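Local coordinates for protein putative acyl-CoA dehydrogenase (Burkholderia xenovorans, PDB 5JSC) that belongs to the acyl-CoA dehydrogenase family and binds flavin-adenine dinucleotide in a tetrameric assembly of mostly helical chains, at residues Pro28-Leu33 / Thr85-Ala90; Ser116-Leu121 / Met255-Ile260; Val222-Pro227 / Tyr372-Ala377. All blocks are in the same frame, centred on the assembly; numbering follows the deposited sequence.

Interaction 1 of 3, residues Pro28-Leu33 / Thr85-Ala90; sequences PRHREL and TIDTRA. With SO4 (sulfate ion), chain R; SO4 (sulfate ion), chain Q.
An N-cap at the start of helix 88-101 joins that helix to the first turn of helix 28-44: the carboxylate of Asp87 that caps one helix also takes His30 and Arg29 from the other. Asp87 OD1 accepts from Ala90 N at 3.0 Å, and the donor comes from above the carboxylate plane. OD2 takes the stronger bonds from helix 28-44. His30 NE2 donates to the syn lone pair of Asp87 OD2 at 3.0 Å, somewhat tilted from the ring plane, with a weak second bond to OD1; Arg29 NE forms a salt bridge with the same OD2 at 3.2 Å and 163°, exactly in the guanidinium plane. Asp87 CG lies anti to the backbone N (chi1 -176°), a short reach suited to aspartate, whose carboxylate can serve its own helix and a neighbour at once. Both helices belong to the helical N-terminal domain of the acyl-CoA dehydrogenase fold. The imidazole is held between two arginines. Arg29 CG sits over the centre of one face, while Arg89 CB makes a CH-pi contact on the opposite face, 3.9 Å from the ring centroid. Beyond CB the Arg89 chain bends at chi3 (-74°), and His30 CE1 lies over the centre of its guanidinium. The like charges of Arg29 NH2 and Arg89 NH2 approach to 3.6 Å, a repulsion presumably eased by Asp87, by a water that accepts from Arg89 NH2 and, weakly, from Arg29 NH2, and, in this crystal, by a sulfate probably from the crystallisation liquor, which Arg89 NH1 and NH2 hold with nearly straight bonds. Arg89 NE also bridges to Asp326. Deeper in, Leu33 CD1 packs on Ala90 CB at 3.8 Å, the small alanine letting the leucine come close to the helix backbone.

Interaction 2 of 3, residues Ser116-Leu121 / Met255-Ile260; sequences SGAISL and MRTLDI
Helix-on-helix packing between the N-terminal and C-terminal domains is the substance of this contact: the end of helix 103-122 lies across the start of the long helix 250-286, with the axes 9.0 Å apart and their directions 111° from each other. In the acyl-CoA dehydrogenase fold the two helical domains pack against each other, and the beta domain, which lies between them in sequence, sits against their side; no hydrogen bond joins the two segments here. Gly117 and Thr257 mark the closest backbone approach, CA to CA 5.6 Å. Glycine suits the place because a beta carbon there would point at the other helix and come tight against the Thr257 methyl, CG2. Thr257 OG1 rests on Ala118, 3.5 Å from its CA. The hydroxyl bonds to Leu253 O of its own helix, which satisfies it, and it makes no hydrogen bond to 116-121. Leu121 supplies the largest share of buried surface. CG lies anti to the carbonyl carbon (chi1 -73°), which points it toward helix 250-286; from there CD1 meets Ile260 CD1 tip to tip at 3.8 Å. CD2 comes 3.7 Å from Arg256 NH2, and Leu121 CB lies over one face of the guanidinium. Ala118 also touches Val188 and Leu244 of the beta domain. At the more exposed side, Arg256 is linked to Leu121 through one water, which accepts from Arg256 NH2 at 2.9 Å and donates to Leu121 O at 2.6 Å.

Interaction 3 of 3, residues Val222-Pro227 / Tyr372-Ala377; sequences VIAPHP and YREIRA
A histidine and a glutamate from different domains share a very short hydrogen bond: His226 NE2 donates to Glu374 OE2 at 2.6 Å and 168°. His226 lies on the loop between strands 214-219 and 228-233 of the middle beta domain, and Glu374 on helix 367-376 of the C-terminal helical domain, so the pair ties two domains of the acyl-CoA dehydrogenase fold. The bond uses the syn lone pair of OE2 and lies in the imidazole plane, while ring and carboxylate are turned 49° apart. The Glu374 chain bends at chi2 (79°), which swings CD back toward the loop. Phe107 stacks on the ring of His226; a flavin-adenine dinucleotide comes within about 6 Å of the His226 side chain, and Ala377 touches a flavin-adenine dinucleotide. Between the polar ends, Ala224 packs its CB 3.6 Å from Glu374 CA; a methyl is small enough for loop and helix to come this close. Arg373 lies across Ile223, its aliphatic CG 3.7 Å from Ile223 CG1, so the arginine lends its methylene stem to an apolar partner. Arg373 NE forms a salt bridge with Glu369, and Tyr372 beside it stacks on Tyr372 of the second subunit, placing the contact next to a subunit interface. At the far end of the arginine, NH1 donates in the guanidinium plane to Ile223 O at 3.1 Å.

Along the chain, interaction 1 closes before the other two open, while interactions 2 and 3 alternate their segments. Interaction 1 stays within the N-terminal helical domain. It leads to interaction 2 through helices 88-101 and 103-122, which are consecutive; the centres of interactions 1 and 2 are 18 Å apart. Interaction 2 joins that domain to the C-terminal one, and interaction 3 joins the middle domain to the C-terminal one, so between them the two contacts connect all three domains. Interaction 3 lies on the opposite side of the chain's centre from both others, its centre 28 Å from interaction 1 and 24 Å from interaction 2, and alone reaches the second subunit.

Interaction 1 of 3, residues Pro28-Leu33 / Thr85-Ala90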
loop_
_atom_site.group_PDB
_atom_site.type_symbol
_atom_site.label_atom_id
_atom_site.label_comp_id
_atom_site.label_asym_id
_atom_site.label_seq_id
_atom_site.Cartn_x
_atom_site.Cartn_y
_atom_site.Cartn_z
ATOM N N PRO C 28 -37.263 -5.283 5.206
ATOM C CA PRO C 28 -37.476 -6.230 6.316
ATOM C C PRO C 28 -37.300 -7.686 5.918
ATOM O O PRO C 28 -36.744 -8.467 6.701
ATOM C CB PRO C 28 -38.915 -5.923 6.757
ATOM C CG PRO C 28 -39.074 -4.475 6.447
ATOM C CD PRO C 28 -38.310 -4.247 5.164
ATOM N N ARG C 29 -37.736 -8.073 4.714
ATOM C CA ARG C 29 -37.580 -9.465 4.300
ATOM C C ARG C 29 -36.115 -9.887 4.281
ATOM O O ARG C 29 -35.810 -11.066 4.497
ATOM C CB ARG C 29 -38.211 -9.690 2.924
ATOM C CG ARG C 29 -37.519 -8.958 1.791
ATOM C CD ARG C 29 -38.137 -9.325 0.445
ATOM N NE ARG C 29 -37.377 -8.749 -0.661
ATOM C CZ ARG C 29 -37.599 -7.534 -1.149
ATOM N NH1 ARG C 29 -38.561 -6.780 -0.627
ATOM N NH2 ARG C 29 -36.867 -7.075 -2.155
ATOM N N HIS C 30 -35.198 -8.945 4.040
ATOM C CA HIS C 30 -33.781 -9.297 4.002
ATOM C C HIS C 30 -33.245 -9.574 5.393
ATOM O O HIS C 30 -32.383 -10.440 5.572
ATOM C CB HIS C 30 -32.971 -8.192 3.326
ATOM C CG HIS C 30 -33.350 -7.991 1.897
ATOM N ND1 HIS C 30 -33.808 -6.790 1.404
ATOM C CD2 HIS C 30 -33.390 -8.863 0.861
ATOM C CE1 HIS C 30 -34.099 -6.927 0.121
ATOM N NE2 HIS C 30 -33.852 -8.175 -0.232
ATOM N N ARG C 31 -33.735 -8.838 6.389
ATOM C CA ARG C 31 -33.341 -9.117 7.763
ATOM C C ARG C 31 -33.846 -10.481 8.208
ATOM O O ARG C 31 -33.125 -11.230 8.877
ATOM C CB ARG C 31 -33.859 -8.017 8.689
ATOM C CG ARG C 31 -33.153 -6.686 8.487
ATOM C CD ARG C 31 -33.626 -5.638 9.485
ATOM N NE ARG C 31 -34.789 -4.894 9.011
ATOM C CZ ARG C 31 -34.722 -3.862 8.173
ATOM N NH1 ARG C 31 -33.548 -3.458 7.701
ATOM N NH2 ARG C 31 -35.829 -3.237 7.799
ATOM N N GLU C 32 -35.074 -10.829 7.833
ATOM C CA GLU C 32 -35.579 -12.151 8.181
ATOM C C GLU C 32 -34.810 -13.243 7.446
ATOM O O GLU C 32 -34.506 -14.291 8.025
ATOM C CB GLU C 32 -37.074 -12.218 7.890
ATOM C CG GLU C 32 -37.852 -11.382 8.879
ATOM C CD GLU C 32 -39.247 -11.063 8.417
ATOM O OE1 GLU C 32 -39.660 -11.574 7.354
ATOM O OE2 GLU C 32 -39.926 -10.290 9.123
ATOM N N LEU C 33 -34.470 -13.005 6.176
ATOM C CA LEU C 33 -33.701 -13.991 5.426
ATOM C C LEU C 33 -32.326 -14.188 6.047
ATOM O O LEU C 33 -31.847 -15.324 6.170
ATOM C CB LEU C 33 -33.572 -13.556 3.962
ATOM C CG LEU C 33 -32.641 -14.397 3.078
ATOM C CD1 LEU C 33 -33.207 -14.536 1.671
ATOM C CD2 LEU C 33 -31.215 -13.806 3.004
ATOM N N THR C 85 -38.040 -11.585 -10.645
ATOM C CA THR C 85 -36.667 -11.114 -10.718
ATOM C C THR C 85 -35.826 -11.887 -9.718
ATOM O O THR C 85 -36.339 -12.495 -8.774
ATOM C CB THR C 85 -36.561 -9.613 -10.406
ATOM O OG1 THR C 85 -36.898 -9.388 -9.031
ATOM C CG2 THR C 85 -37.495 -8.803 -11.289
ATOM N N ILE C 86 -34.518 -11.865 -9.935
ATOM C CA ILE C 86 -33.579 -12.397 -8.956
ATOM C C ILE C 86 -33.260 -11.276 -7.979
ATOM O O ILE C 86 -32.788 -10.208 -8.382
ATOM C CB ILE C 86 -32.311 -12.944 -9.635
ATOM C CG1 ILE C 86 -32.664 -14.214 -10.430
ATOM C CG2 ILE C 86 -31.212 -13.205 -8.595
ATOM C CD1 ILE C 86 -31.603 -14.667 -11.392
ATOM N N ASP C 87 -33.551 -11.512 -6.698
ATOM C CA ASP C 87 -33.296 -10.565 -5.613
ATOM C C ASP C 87 -31.802 -10.602 -5.311
ATOM O O ASP C 87 -31.321 -11.513 -4.630
ATOM C CB ASP C 87 -34.150 -10.946 -4.402
ATOM C CG ASP C 87 -34.037 -9.972 -3.234
ATOM O OD1 ASP C 87 -33.052 -9.218 -3.134
ATOM O OD2 ASP C 87 -34.959 -9.983 -2.383
ATOM N N THR C 88 -31.063 -9.610 -5.838
ATOM C CA THR C 88 -29.610 -9.590 -5.692
ATOM C C THR C 88 -29.208 -9.458 -4.234
ATOM O O THR C 88 -28.244 -10.087 -3.789
ATOM C CB THR C 88 -29.002 -8.428 -6.491
ATOM O OG1 THR C 88 -29.705 -8.269 -7.729
ATOM C CG2 THR C 88 -27.538 -8.705 -6.789
ATOM N N ARG C 89 -29.930 -8.636 -3.475
ATOM C CA ARG C 89 -29.615 -8.496 -2.057
ATOM C C ARG C 89 -29.768 -9.826 -1.330
ATOM O O ARG C 89 -28.947 -10.177 -0.469
ATOM C CB ARG C 89 -30.507 -7.426 -1.428
ATOM C CG ARG C 89 -30.143 -6.011 -1.892
ATOM C CD ARG C 89 -31.206 -4.984 -1.535
ATOM N NE ARG C 89 -32.376 -5.131 -2.392
ATOM C CZ ARG C 89 -33.481 -4.407 -2.275
ATOM N NH1 ARG C 89 -33.571 -3.488 -1.321
ATOM N NH2 ARG C 89 -34.498 -4.602 -3.110
ATOM N N ALA C 90 -30.813 -10.584 -1.664
ATOM C CA ALA C 90 -31.002 -11.889 -1.042
ATOM C C ALA C 90 -29.880 -12.851 -1.411
ATOM O O ALA C 90 -29.308 -13.511 -0.533
ATOM C CB ALA C 90 -32.363 -12.463 -1.431
HETATM S S SO4 R . -33.595 -9.822 -13.043
HETATM O O1 SO4 R . -33.861 -8.465 -12.585
HETATM O O2 SO4 R . -34.781 -10.308 -13.751
HETATM O O3 SO4 R . -32.454 -9.797 -13.955
HETATM O O4 SO4 R . -33.317 -10.676 -11.900
HETATM S S SO4 Q . -36.726 -1.872 -2.568
HETATM O O1 SO4 Q . -37.953 -1.146 -2.257
HETATM O O2 SO4 Q . -37.053 -3.256 -2.905
HETATM O O3 SO4 Q . -36.063 -1.247 -3.706
HETATM O O4 SO4 Q . -35.832 -1.841 -1.412
HETATM O O HOH W 1 -34.868 -7.135 -4.339
#

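Interaction 2 of 3, residues Ser116-Leu121 / Met255-Ile260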
loop_
_atom_site.group_PDB
_atom_site.type_symbol
_atom_site.label_atom_id
_atom_site.label_comp_id
_atom_site.label_asym_id
_atom_site.label_seq_id
_atom_site.Cartn_x
_atom_site.Cartn_y
_atom_site.Cartn_z
ATOM N N SER C 116 -27.331 -21.588 -13.592
ATOM C CA SER C 116 -28.651 -21.489 -14.196
ATOM C C SER C 116 -28.998 -20.087 -14.670
ATOM O O SER C 116 -30.033 -19.916 -15.319
ATOM C CB SER C 116 -29.736 -21.960 -13.213
ATOM O OG SER C 116 -29.865 -21.068 -12.110
ATOM N N GLY C 117 -28.173 -19.083 -14.362
ATOM C CA GLY C 117 -28.564 -17.709 -14.631
ATOM C C GLY C 117 -28.829 -17.433 -16.100
ATOM O O GLY C 117 -29.725 -16.659 -16.443
ATOM N N ALA C 118 -28.041 -18.046 -16.992
ATOM C CA ALA C 118 -28.266 -17.811 -18.413
ATOM C C ALA C 118 -29.616 -18.365 -18.853
ATOM O O ALA C 118 -30.202 -17.860 -19.817
ATOM C CB ALA C 118 -27.126 -18.415 -19.240
ATOM N N ILE C 119 -30.128 -19.378 -18.148
ATOM C CA ILE C 119 -31.450 -19.919 -18.458
ATOM C C ILE C 119 -32.536 -18.995 -17.921
ATOM O O ILE C 119 -33.536 -18.729 -18.599
ATOM C CB ILE C 119 -31.590 -21.353 -17.905
ATOM C CG1 ILE C 119 -30.473 -22.255 -18.448
ATOM C CG2 ILE C 119 -32.963 -21.950 -18.238
ATOM C CD1 ILE C 119 -30.459 -23.655 -17.845
ATOM N N SER C 120 -32.367 -18.483 -16.696
ATOM C CA SER C 120 -33.296 -17.473 -16.191
ATOM C C SER C 120 -33.370 -16.277 -17.131
ATOM O O SER C 120 -34.455 -15.739 -17.381
ATOM C CB SER C 120 -32.880 -17.006 -14.792
ATOM O OG SER C 120 -33.123 -17.995 -13.808
ATOM N N LEU C 121 -32.222 -15.853 -17.665
ATOM C CA LEU C 121 -32.173 -14.661 -18.500
ATOM C C LEU C 121 -32.653 -14.930 -19.918
ATOM O O LEU C 121 -33.358 -14.095 -20.496
ATOM C CB LEU C 121 -30.749 -14.105 -18.541
ATOM C CG LEU C 121 -30.233 -13.403 -17.286
ATOM C CD1 LEU C 121 -28.762 -13.022 -17.464
ATOM C CD2 LEU C 121 -31.079 -12.185 -16.971
ATOM N N MET C 255 -22.037 -12.330 -20.488
ATOM C CA MET C 255 -21.706 -11.118 -19.746
ATOM C C MET C 255 -22.834 -10.715 -18.808
ATOM O O MET C 255 -22.582 -10.283 -17.677
ATOM C CB MET C 255 -21.391 -9.977 -20.710
ATOM C CG MET C 255 -20.174 -10.239 -21.587
ATOM S SD MET C 255 -18.677 -10.467 -20.609
ATOM C CE MET C 255 -18.355 -12.207 -20.836
ATOM N N ARG C 256 -24.085 -10.824 -19.270
ATOM C CA ARG C 256 -25.211 -10.448 -18.420
ATOM C C ARG C 256 -25.350 -11.390 -17.232
ATOM O O ARG C 256 -25.757 -10.963 -16.144
ATOM C CB ARG C 256 -26.504 -10.434 -19.231
ATOM C CG ARG C 256 -26.612 -9.252 -20.187
ATOM C CD ARG C 256 -27.824 -9.401 -21.103
ATOM N NE ARG C 256 -29.074 -9.451 -20.346
ATOM C CZ ARG C 256 -30.166 -10.105 -20.738
ATOM N NH1 ARG C 256 -30.168 -10.782 -21.881
ATOM N NH2 ARG C 256 -31.255 -10.091 -19.983
ATOM N N THR C 257 -25.022 -12.669 -17.422
ATOM C CA THR C 257 -25.066 -13.609 -16.309
ATOM C C THR C 257 -24.005 -13.257 -15.273
ATOM O O THR C 257 -24.277 -13.237 -14.065
ATOM C CB THR C 257 -24.880 -15.037 -16.830
ATOM O OG1 THR C 257 -25.897 -15.325 -17.807
ATOM C CG2 THR C 257 -24.984 -16.048 -15.695
ATOM N N LEU C 258 -22.794 -12.956 -15.731
ATOM C CA LEU C 258 -21.733 -12.545 -14.819
ATOM C C LEU C 258 -22.062 -11.238 -14.101
ATOM O O LEU C 258 -21.651 -11.044 -12.949
ATOM C CB LEU C 258 -20.420 -12.421 -15.594
ATOM C CG LEU C 258 -19.832 -13.772 -15.998
ATOM C CD1 LEU C 258 -18.836 -13.585 -17.133
ATOM C CD2 LEU C 258 -19.160 -14.436 -14.791
ATOM N N ASP C 259 -22.785 -10.326 -14.757
ATOM C CA ASP C 259 -23.143 -9.069 -14.105
ATOM C C ASP C 259 -24.041 -9.300 -12.902
ATOM O O ASP C 259 -23.984 -8.537 -11.929
ATOM C CB ASP C 259 -23.839 -8.136 -15.089
ATOM C CG ASP C 259 -22.873 -7.426 -16.004
ATOM O OD1 ASP C 259 -21.658 -7.411 -15.704
ATOM O OD2 ASP C 259 -23.337 -6.865 -17.024
ATOM N N ILE C 260 -24.881 -10.332 -12.950
ATOM C CA ILE C 260 -25.678 -10.685 -11.782
ATOM C C ILE C 260 -24.780 -11.211 -10.674
ATOM O O ILE C 260 -24.821 -10.740 -9.531
ATOM C CB ILE C 260 -26.746 -11.726 -12.155
ATOM C CG1 ILE C 260 -27.634 -11.202 -13.282
ATOM C CG2 ILE C 260 -27.562 -12.120 -10.917
ATOM C CD1 ILE C 260 -28.630 -12.229 -13.771
HETATM O O HOH W 2 -33.767 -11.552 -19.931
#

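Interaction 3 of 3, residues Val222-Pro227 / Tyr372-Ala377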
loop_
_atom_site.group_PDB
_atom_site.type_symbol
_atom_site.label_atom_id
_atom_site.label_comp_id
_atom_site.label_asym_id
_atom_site.label_seq_id
_atom_site.Cartn_x
_atom_site.Cartn_y
_atom_site.Cartn_z
ATOM N N VAL C 222 -7.570 -27.736 -6.710
ATOM C CA VAL C 222 -7.132 -26.383 -6.396
ATOM C C VAL C 222 -6.903 -26.255 -4.887
ATOM O O VAL C 222 -7.279 -27.123 -4.092
ATOM C CB VAL C 222 -8.112 -25.308 -6.901
ATOM C CG1 VAL C 222 -8.031 -25.208 -8.425
ATOM C CG2 VAL C 222 -9.537 -25.597 -6.430
ATOM N N ILE C 223 -6.279 -25.138 -4.508
ATOM C CA ILE C 223 -5.726 -24.988 -3.158
ATOM C C ILE C 223 -6.811 -25.081 -2.094
ATOM O O ILE C 223 -6.567 -25.598 -0.994
ATOM C CB ILE C 223 -4.926 -23.671 -3.063
ATOM C CG1 ILE C 223 -4.228 -23.558 -1.705
ATOM C CG2 ILE C 223 -5.817 -22.444 -3.309
ATOM C CD1 ILE C 223 -3.258 -22.379 -1.625
ATOM N N ALA C 224 -8.015 -24.603 -2.391
ATOM C CA ALA C 224 -9.185 -24.858 -1.558
ATOM C C ALA C 224 -10.102 -25.756 -2.370
ATOM O O ALA C 224 -10.793 -25.270 -3.280
ATOM C CB ALA C 224 -9.894 -23.557 -1.172
ATOM N N PRO C 225 -10.123 -27.063 -2.106
ATOM C CA PRO C 225 -10.747 -28.000 -3.050
ATOM C C PRO C 225 -12.241 -27.767 -3.213
ATOM O O PRO C 225 -12.976 -27.581 -2.241
ATOM C CB PRO C 225 -10.473 -29.372 -2.422
ATOM C CG PRO C 225 -9.322 -29.173 -1.541
ATOM C CD PRO C 225 -9.380 -27.762 -1.043
ATOM N N HIS C 226 -12.671 -27.773 -4.470
ATOM C CA HIS C 226 -14.067 -27.756 -4.878
ATOM C C HIS C 226 -14.169 -28.609 -6.128
ATOM O O HIS C 226 -13.158 -28.842 -6.799
ATOM C CB HIS C 226 -14.559 -26.329 -5.169
ATOM C CG HIS C 226 -14.554 -25.427 -3.975
ATOM N ND1 HIS C 226 -15.415 -25.596 -2.911
ATOM C CD2 HIS C 226 -13.798 -24.344 -3.679
ATOM C CE1 HIS C 226 -15.181 -24.661 -2.008
ATOM N NE2 HIS C 226 -14.211 -23.883 -2.453
ATOM N N PRO C 227 -15.361 -29.099 -6.466
ATOM C CA PRO C 227 -15.496 -29.910 -7.690
ATOM C C PRO C 227 -15.204 -29.070 -8.927
ATOM O O PRO C 227 -15.878 -28.075 -9.185
ATOM C CB PRO C 227 -16.954 -30.375 -7.652
ATOM C CG PRO C 227 -17.416 -30.146 -6.260
ATOM C CD PRO C 227 -16.604 -29.041 -5.679
ATOM N N TYR C 372 -7.200 -18.538 4.344
ATOM C CA TYR C 372 -6.067 -18.125 3.523
ATOM C C TYR C 372 -6.036 -18.887 2.203
ATOM O O TYR C 372 -5.689 -18.323 1.154
ATOM C CB TYR C 372 -4.776 -18.336 4.317
ATOM C CG TYR C 372 -3.503 -18.015 3.560
ATOM C CD1 TYR C 372 -3.073 -16.696 3.399
ATOM C CD2 TYR C 372 -2.715 -19.038 3.026
ATOM C CE1 TYR C 372 -1.875 -16.401 2.714
ATOM C CE2 TYR C 372 -1.526 -18.757 2.360
ATOM C CZ TYR C 372 -1.117 -17.440 2.196
ATOM O OH TYR C 372 0.053 -17.162 1.526
ATOM N N ARG C 373 -6.397 -20.171 2.230
ATOM C CA ARG C 373 -6.502 -20.928 0.983
ATOM C C ARG C 373 -7.775 -20.590 0.218
ATOM O O ARG C 373 -7.744 -20.458 -1.010
ATOM C CB ARG C 373 -6.425 -22.427 1.267
ATOM C CG ARG C 373 -5.036 -22.825 1.781
ATOM C CD ARG C 373 -4.851 -24.326 1.871
ATOM N NE ARG C 373 -5.460 -24.843 3.077
ATOM C CZ ARG C 373 -6.596 -25.523 3.111
ATOM N NH1 ARG C 373 -7.249 -25.804 1.987
ATOM N NH2 ARG C 373 -7.072 -25.939 4.276
ATOM N N GLU C 374 -8.892 -20.427 0.928
ATOM C CA GLU C 374 -10.182 -20.264 0.267
ATOM C C GLU C 374 -10.259 -18.962 -0.525
ATOM O O GLU C 374 -10.861 -18.920 -1.605
ATOM C CB GLU C 374 -11.292 -20.306 1.315
ATOM C CG GLU C 374 -12.677 -20.376 0.724
ATOM C CD GLU C 374 -13.021 -21.780 0.272
ATOM O OE1 GLU C 374 -13.004 -22.701 1.120
ATOM O OE2 GLU C 374 -13.290 -21.968 -0.930
ATOM N N ILE C 375 -9.687 -17.876 0.001
ATOM C CA ILE C 375 -9.956 -16.578 -0.611
ATOM C C ILE C 375 -9.224 -16.399 -1.935
ATOM O O ILE C 375 -9.680 -15.622 -2.782
ATOM C CB ILE C 375 -9.602 -15.440 0.370
ATOM C CG1 ILE C 375 -10.130 -14.086 -0.133
ATOM C CG2 ILE C 375 -8.091 -15.384 0.646
ATOM C CD1 ILE C 375 -11.650 -14.038 -0.302
ATOM N N ARG C 376 -8.115 -17.113 -2.152
ATOM C CA ARG C 376 -7.205 -16.710 -3.222
ATOM C C ARG C 376 -7.873 -16.784 -4.590
ATOM O O ARG C 376 -7.677 -15.892 -5.429
ATOM C CB ARG C 376 -5.934 -17.565 -3.188
ATOM C CG ARG C 376 -4.820 -17.051 -4.105
ATOM C CD ARG C 376 -4.491 -15.602 -3.786
ATOM N NE ARG C 376 -3.563 -14.942 -4.706
ATOM C CZ ARG C 376 -3.943 -14.372 -5.851
ATOM N NH1 ARG C 376 -5.213 -14.463 -6.243
ATOM N NH2 ARG C 376 -3.064 -13.735 -6.625
ATOM N N ALA C 377 -8.708 -17.808 -4.819
ATOM C CA ALA C 377 -9.343 -17.956 -6.126
ATOM C C ALA C 377 -10.389 -16.885 -6.407
ATOM O O ALA C 377 -10.688 -16.637 -7.578
ATOM C CB ALA C 377 -10.002 -19.331 -6.258
#